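PDB 6ZD1: telomerase reverse transcriptase, which probably extends chromosome ends by copying a template within the telomerase RNA into simple telomeric DNA repeats, as a reverse transcriptase. Local coordinates for residues Ser206-Lys211 against Phe243-Val248; Gln228-Lys233 against Cys435-Glu440. One frame throughout, in Å; residues are numbered along the deposited sequence.

Contact 1: residues Ser206-Lys211 against Phe243-Val248; sequences SNWITK and FRVICV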
# COMPACT_ATOMS: atom_id res chain seq x y z
N SER A 206 6.19 -12.59 18.87
CA SER A 206 6.43 -14.01 19.14
C SER A 206 5.19 -14.66 19.74
O SER A 206 4.89 -15.83 19.45
CB SER A 206 7.63 -14.17 20.07
OG SER A 206 8.83 -13.74 19.44
N ASN A 207 4.46 -13.93 20.58
CA ASN A 207 3.26 -14.50 21.21
C ASN A 207 2.18 -14.77 20.17
O ASN A 207 1.63 -15.88 20.12
CB ASN A 207 2.74 -13.56 22.29
CG ASN A 207 3.67 -13.48 23.49
OD1 ASN A 207 4.44 -14.41 23.75
ND2 ASN A 207 3.59 -12.38 24.22
N TRP A 208 1.83 -13.77 19.36
CA TRP A 208 0.76 -13.96 18.38
C TRP A 208 1.12 -15.03 17.36
O TRP A 208 0.29 -15.86 17.00
CB TRP A 208 0.44 -12.64 17.68
CG TRP A 208 -0.54 -12.79 16.55
CD1 TRP A 208 -0.25 -13.06 15.24
CD2 TRP A 208 -1.97 -12.68 16.63
NE1 TRP A 208 -1.41 -13.13 14.50
CE2 TRP A 208 -2.48 -12.90 15.33
CE3 TRP A 208 -2.86 -12.42 17.67
CZ2 TRP A 208 -3.84 -12.86 15.05
CZ3 TRP A 208 -4.22 -12.39 17.39
CH2 TRP A 208 -4.70 -12.60 16.09
N ILE A 209 2.37 -15.02 16.89
CA ILE A 209 2.79 -15.98 15.87
C ILE A 209 2.71 -17.40 16.40
O ILE A 209 2.27 -18.32 15.71
CB ILE A 209 4.20 -15.62 15.35
CG1 ILE A 209 4.15 -14.33 14.53
CG2 ILE A 209 4.78 -16.75 14.52
CD1 ILE A 209 5.48 -13.91 13.94
N THR A 210 3.13 -17.61 17.66
CA THR A 210 3.06 -18.94 18.25
C THR A 210 1.62 -19.44 18.33
O THR A 210 1.34 -20.61 18.06
CB THR A 210 3.70 -18.93 19.64
OG1 THR A 210 5.09 -18.61 19.52
CG2 THR A 210 3.56 -20.29 20.30
N LYS A 211 0.69 -18.55 18.70
CA LYS A 211 -0.72 -18.95 18.76
C LYS A 211 -1.30 -19.16 17.37
O LYS A 211 -2.04 -20.12 17.13
CB LYS A 211 -1.52 -17.90 19.53
CG LYS A 211 -1.03 -17.69 20.96
CD LYS A 211 -1.65 -16.46 21.60
CE LYS A 211 -1.08 -16.21 22.99
NZ LYS A 211 0.41 -16.06 22.99
N PHE A 243 -2.98 -9.30 15.17
CA PHE A 243 -2.25 -8.87 13.99
C PHE A 243 -2.85 -9.53 12.75
O PHE A 243 -3.43 -10.61 12.82
CB PHE A 243 -0.75 -9.22 14.10
CG PHE A 243 -0.08 -8.62 15.32
CD1 PHE A 243 -0.07 -9.31 16.52
CD2 PHE A 243 0.55 -7.39 15.25
CE1 PHE A 243 0.54 -8.77 17.64
CE2 PHE A 243 1.16 -6.85 16.37
CZ PHE A 243 1.16 -7.54 17.56
N ARG A 244 -2.73 -8.82 11.63
CA ARG A 244 -2.86 -9.46 10.33
C ARG A 244 -1.55 -10.18 10.04
O ARG A 244 -0.47 -9.67 10.34
CB ARG A 244 -3.14 -8.43 9.24
CG ARG A 244 -4.58 -8.39 8.76
CD ARG A 244 -4.67 -8.60 7.26
NE ARG A 244 -3.66 -7.85 6.52
CZ ARG A 244 -3.75 -6.56 6.22
NH1 ARG A 244 -4.80 -5.85 6.60
NH2 ARG A 244 -2.77 -5.97 5.54
N VAL A 245 -1.66 -11.36 9.45
CA VAL A 245 -0.49 -12.17 9.12
C VAL A 245 -0.26 -12.02 7.63
O VAL A 245 -1.09 -12.44 6.81
CB VAL A 245 -0.67 -13.63 9.54
CG1 VAL A 245 0.60 -14.41 9.24
CG2 VAL A 245 -1.03 -13.72 11.01
N ILE A 246 0.86 -11.40 7.27
CA ILE A 246 1.28 -11.25 5.89
C ILE A 246 2.57 -12.03 5.70
O ILE A 246 3.43 -12.05 6.59
CB ILE A 246 1.48 -9.76 5.52
CG1 ILE A 246 0.22 -8.96 5.84
CG2 ILE A 246 1.84 -9.62 4.04
CD1 ILE A 246 -1.02 -9.50 5.18
N CYS A 247 2.70 -12.69 4.56
CA CYS A 247 3.90 -13.43 4.21
C CYS A 247 4.60 -12.69 3.08
O CYS A 247 4.03 -12.52 2.00
CB CYS A 247 3.57 -14.86 3.81
SG CYS A 247 4.90 -16.04 4.09
N VAL A 248 5.82 -12.22 3.34
CA VAL A 248 6.60 -11.45 2.38
C VAL A 248 7.57 -12.42 1.68
O VAL A 248 8.40 -13.03 2.36
CB VAL A 248 7.38 -10.31 3.06
CG1 VAL A 248 8.11 -9.49 2.01
CG2 VAL A 248 6.43 -9.45 3.88
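Trp208 and Phe243 form a T-shaped aromatic contact where helix 198-216 packs against Phe243, just before strand 244-249, and Val245 within that strand, an outermost one of a five-stranded mixed sheet. The edge of the Phe243 ring points at the face of the Trp208 five-membered ring, with centroids 5.2 Å apart and planes at 70°. Its nearest approach is Phe243 CD1 to Trp208 CG, at 3.5 Å. Beside that edge, Phe243 CB sits 4.0 Å from the centroid of the same five-membered ring and 12° off its normal, a CH-pi contact. The indole also rests on the Phe243 backbone: Phe243 N lies over the indole face, and Phe243 O comes within 3.2 Å of Trp208 CZ2. With CG anti to the backbone N (chi1 173°), Trp208 carries its ring off the helix toward the strand. Val245 then meets the rim of the indole rather than its face, placing CG2 in the ring plane 3.6 Å from Trp208 NE1. The contact is mainly aromatic and apolar, with the backbone N and O of Phe243 also pressed against the indole. Around this pair, Leu204 and Leu236 also touch Phe243, Tyr212 of the same helix packs on Val245, and Ile209 reaches Leu236, so helix 198-216 packs on residues of both strand 231-237 and strand 244-249.

Contact 2: residues Gln228-Lys233 against Cys435-Glu440; sequences QFTNGK and CHSQIE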
# COMPACT_ATOMS: atom_id res chain seq x y z
N GLN A 228 12.75 -22.50 -3.85
CA GLN A 228 13.48 -21.25 -4.02
C GLN A 228 12.54 -20.05 -4.01
O GLN A 228 12.87 -18.99 -3.45
CB GLN A 228 14.28 -21.29 -5.31
CG GLN A 228 15.29 -22.44 -5.36
CD GLN A 228 15.85 -22.68 -6.75
OE1 GLN A 228 15.19 -22.42 -7.75
NE2 GLN A 228 17.08 -23.19 -6.81
N PHE A 229 11.35 -20.19 -4.61
CA PHE A 229 10.45 -19.06 -4.81
C PHE A 229 9.11 -19.25 -4.12
O PHE A 229 8.13 -18.60 -4.48
CB PHE A 229 10.24 -18.82 -6.31
CG PHE A 229 11.53 -18.71 -7.08
CD1 PHE A 229 12.54 -17.87 -6.64
CD2 PHE A 229 11.73 -19.46 -8.23
CE1 PHE A 229 13.72 -17.77 -7.34
CE2 PHE A 229 12.91 -19.37 -8.93
CZ PHE A 229 13.91 -18.52 -8.49
N THR A 230 9.05 -20.13 -3.12
CA THR A 230 7.82 -20.36 -2.36
C THR A 230 8.00 -20.09 -0.88
O THR A 230 7.09 -20.40 -0.09
CB THR A 230 7.33 -21.80 -2.58
OG1 THR A 230 8.41 -22.72 -2.34
CG2 THR A 230 6.82 -21.97 -4.00
N ASN A 231 9.13 -19.52 -0.47
CA ASN A 231 9.37 -19.19 0.92
C ASN A 231 9.01 -17.73 1.18
O ASN A 231 9.11 -16.88 0.30
CB ASN A 231 10.84 -19.43 1.30
CG ASN A 231 11.25 -20.88 1.13
OD1 ASN A 231 12.37 -21.17 0.72
ND2 ASN A 231 10.35 -21.80 1.45
N GLY A 232 8.57 -17.47 2.41
CA GLY A 232 8.25 -16.11 2.82
C GLY A 232 8.53 -15.92 4.29
O GLY A 232 8.61 -16.89 5.06
N LYS A 233 8.69 -14.66 4.68
CA LYS A 233 8.88 -14.30 6.07
C LYS A 233 7.63 -13.59 6.57
O LYS A 233 7.03 -12.77 5.86
CB LYS A 233 10.11 -13.41 6.26
CG LYS A 233 10.54 -13.26 7.72
CD LYS A 233 12.04 -13.01 7.86
CE LYS A 233 12.46 -11.71 7.20
NZ LYS A 233 13.92 -11.45 7.35
N CYS A 435 0.45 -22.02 -10.44
CA CYS A 435 -0.65 -21.79 -9.51
C CYS A 435 -0.68 -22.86 -8.42
O CYS A 435 -0.75 -22.54 -7.23
CB CYS A 435 -1.98 -21.75 -10.26
SG CYS A 435 -2.22 -20.28 -11.31
N HIS A 436 -0.60 -24.13 -8.82
CA HIS A 436 -0.57 -25.21 -7.84
C HIS A 436 0.64 -25.10 -6.92
O HIS A 436 0.54 -25.32 -5.71
CB HIS A 436 -0.58 -26.57 -8.54
CG HIS A 436 -1.90 -26.93 -9.13
ND1 HIS A 436 -2.25 -28.23 -9.44
CD2 HIS A 436 -2.97 -26.16 -9.46
CE1 HIS A 436 -3.47 -28.24 -9.95
NE2 HIS A 436 -3.93 -27.01 -9.97
N SER A 437 1.80 -24.75 -7.49
CA SER A 437 3.00 -24.60 -6.67
C SER A 437 2.84 -23.49 -5.63
O SER A 437 3.24 -23.65 -4.48
CB SER A 437 4.21 -24.34 -7.56
OG SER A 437 5.37 -24.09 -6.77
N GLN A 438 2.24 -22.37 -6.03
CA GLN A 438 2.02 -21.28 -5.08
C GLN A 438 1.01 -21.68 -4.00
O GLN A 438 1.16 -21.30 -2.84
CB GLN A 438 1.54 -20.03 -5.81
CG GLN A 438 2.58 -19.40 -6.73
CD GLN A 438 3.55 -18.50 -6.00
OE1 GLN A 438 3.16 -17.59 -5.28
NE2 GLN A 438 4.85 -18.76 -6.18
N ILE A 439 -0.02 -22.44 -4.37
CA ILE A 439 -1.02 -22.85 -3.40
C ILE A 439 -0.46 -23.91 -2.46
O ILE A 439 -0.57 -23.79 -1.23
CB ILE A 439 -2.28 -23.37 -4.12
CG1 ILE A 439 -2.94 -22.27 -4.95
CG2 ILE A 439 -3.27 -23.94 -3.11
CD1 ILE A 439 -3.87 -22.80 -6.02
N GLU A 440 0.16 -24.94 -3.02
CA GLU A 440 0.48 -26.13 -2.24
C GLU A 440 1.86 -26.09 -1.59
O GLU A 440 2.08 -26.79 -0.60
CB GLU A 440 0.38 -27.38 -3.13
CG GLU A 440 -0.97 -27.50 -3.84
CD GLU A 440 -1.02 -28.66 -4.82
OE1 GLU A 440 -2.13 -29.19 -5.04
OE2 GLU A 440 0.04 -29.02 -5.38
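Thr230 meets Ser437 through its methyl, CG2 lying 3.8 Å from Ser437 OG; its approach to Gln438 NE2, at 4.4 Å from the same CG2, is loose. The other approach is polar but long, with Gln438 NE2 3.7 Å from the carbonyl oxygen Phe229 O, beyond a hydrogen bond. Thr230 turns its methyl to the helix because CG2 stands anti to its own carbonyl carbon, while OG1 sits between the backbone N and that carbon (chi1 51°). The Gln438 chain folds at its second torsion (chi2 -82°), and this bend brings the amide nearer to the loop than the direction of its CB would suggest. Farther out, Ser437 OG has a weak hydrogen bond to Asp441, just past the helix, and Asp441 also touches Thr230. The contact thus sets the chain entering strand 231-237 against the C-terminal end of helix 428-440, within the reverse transcriptase region. A backbone hydrogen bond joins Thr230 to Thr443 of strand 443-446, the parallel neighbour of 231-237 in the mixed sheet. Phe229 directs its ring away from helix 428-440 and stacks on Tyr276 of helix 263-298. Chemically, a methyl faces a hydroxyl at van der Waals range beside a long amide-carbonyl approach; directional bonding here includes the Thr230-Thr443 backbone bond, while none is made to Ser437 or Gln438 across the contact.

How the contacts relate
Contacts 1 and 2 lie 18 Å apart between their centres, on neighbouring strands of one mixed sheet. Along the sequence their segments alternate: 206-211, 228-233, 243-248, 435-440. Strands 231-237 and 244-249 are consecutive in the chain and antiparallel neighbours in the sheet, so the contacts meet directly, with a probable hydrogen bond from Val248 N to Lys233 O of 2.8 Å. Contact 1 brings in helix 198-216, most of which belongs to the RNA-binding region, whereas contact 2 brings in helix 428-440 of the reverse transcriptase region. This is consistent with the sheet lying where the RNA-binding and reverse transcriptase regions meet.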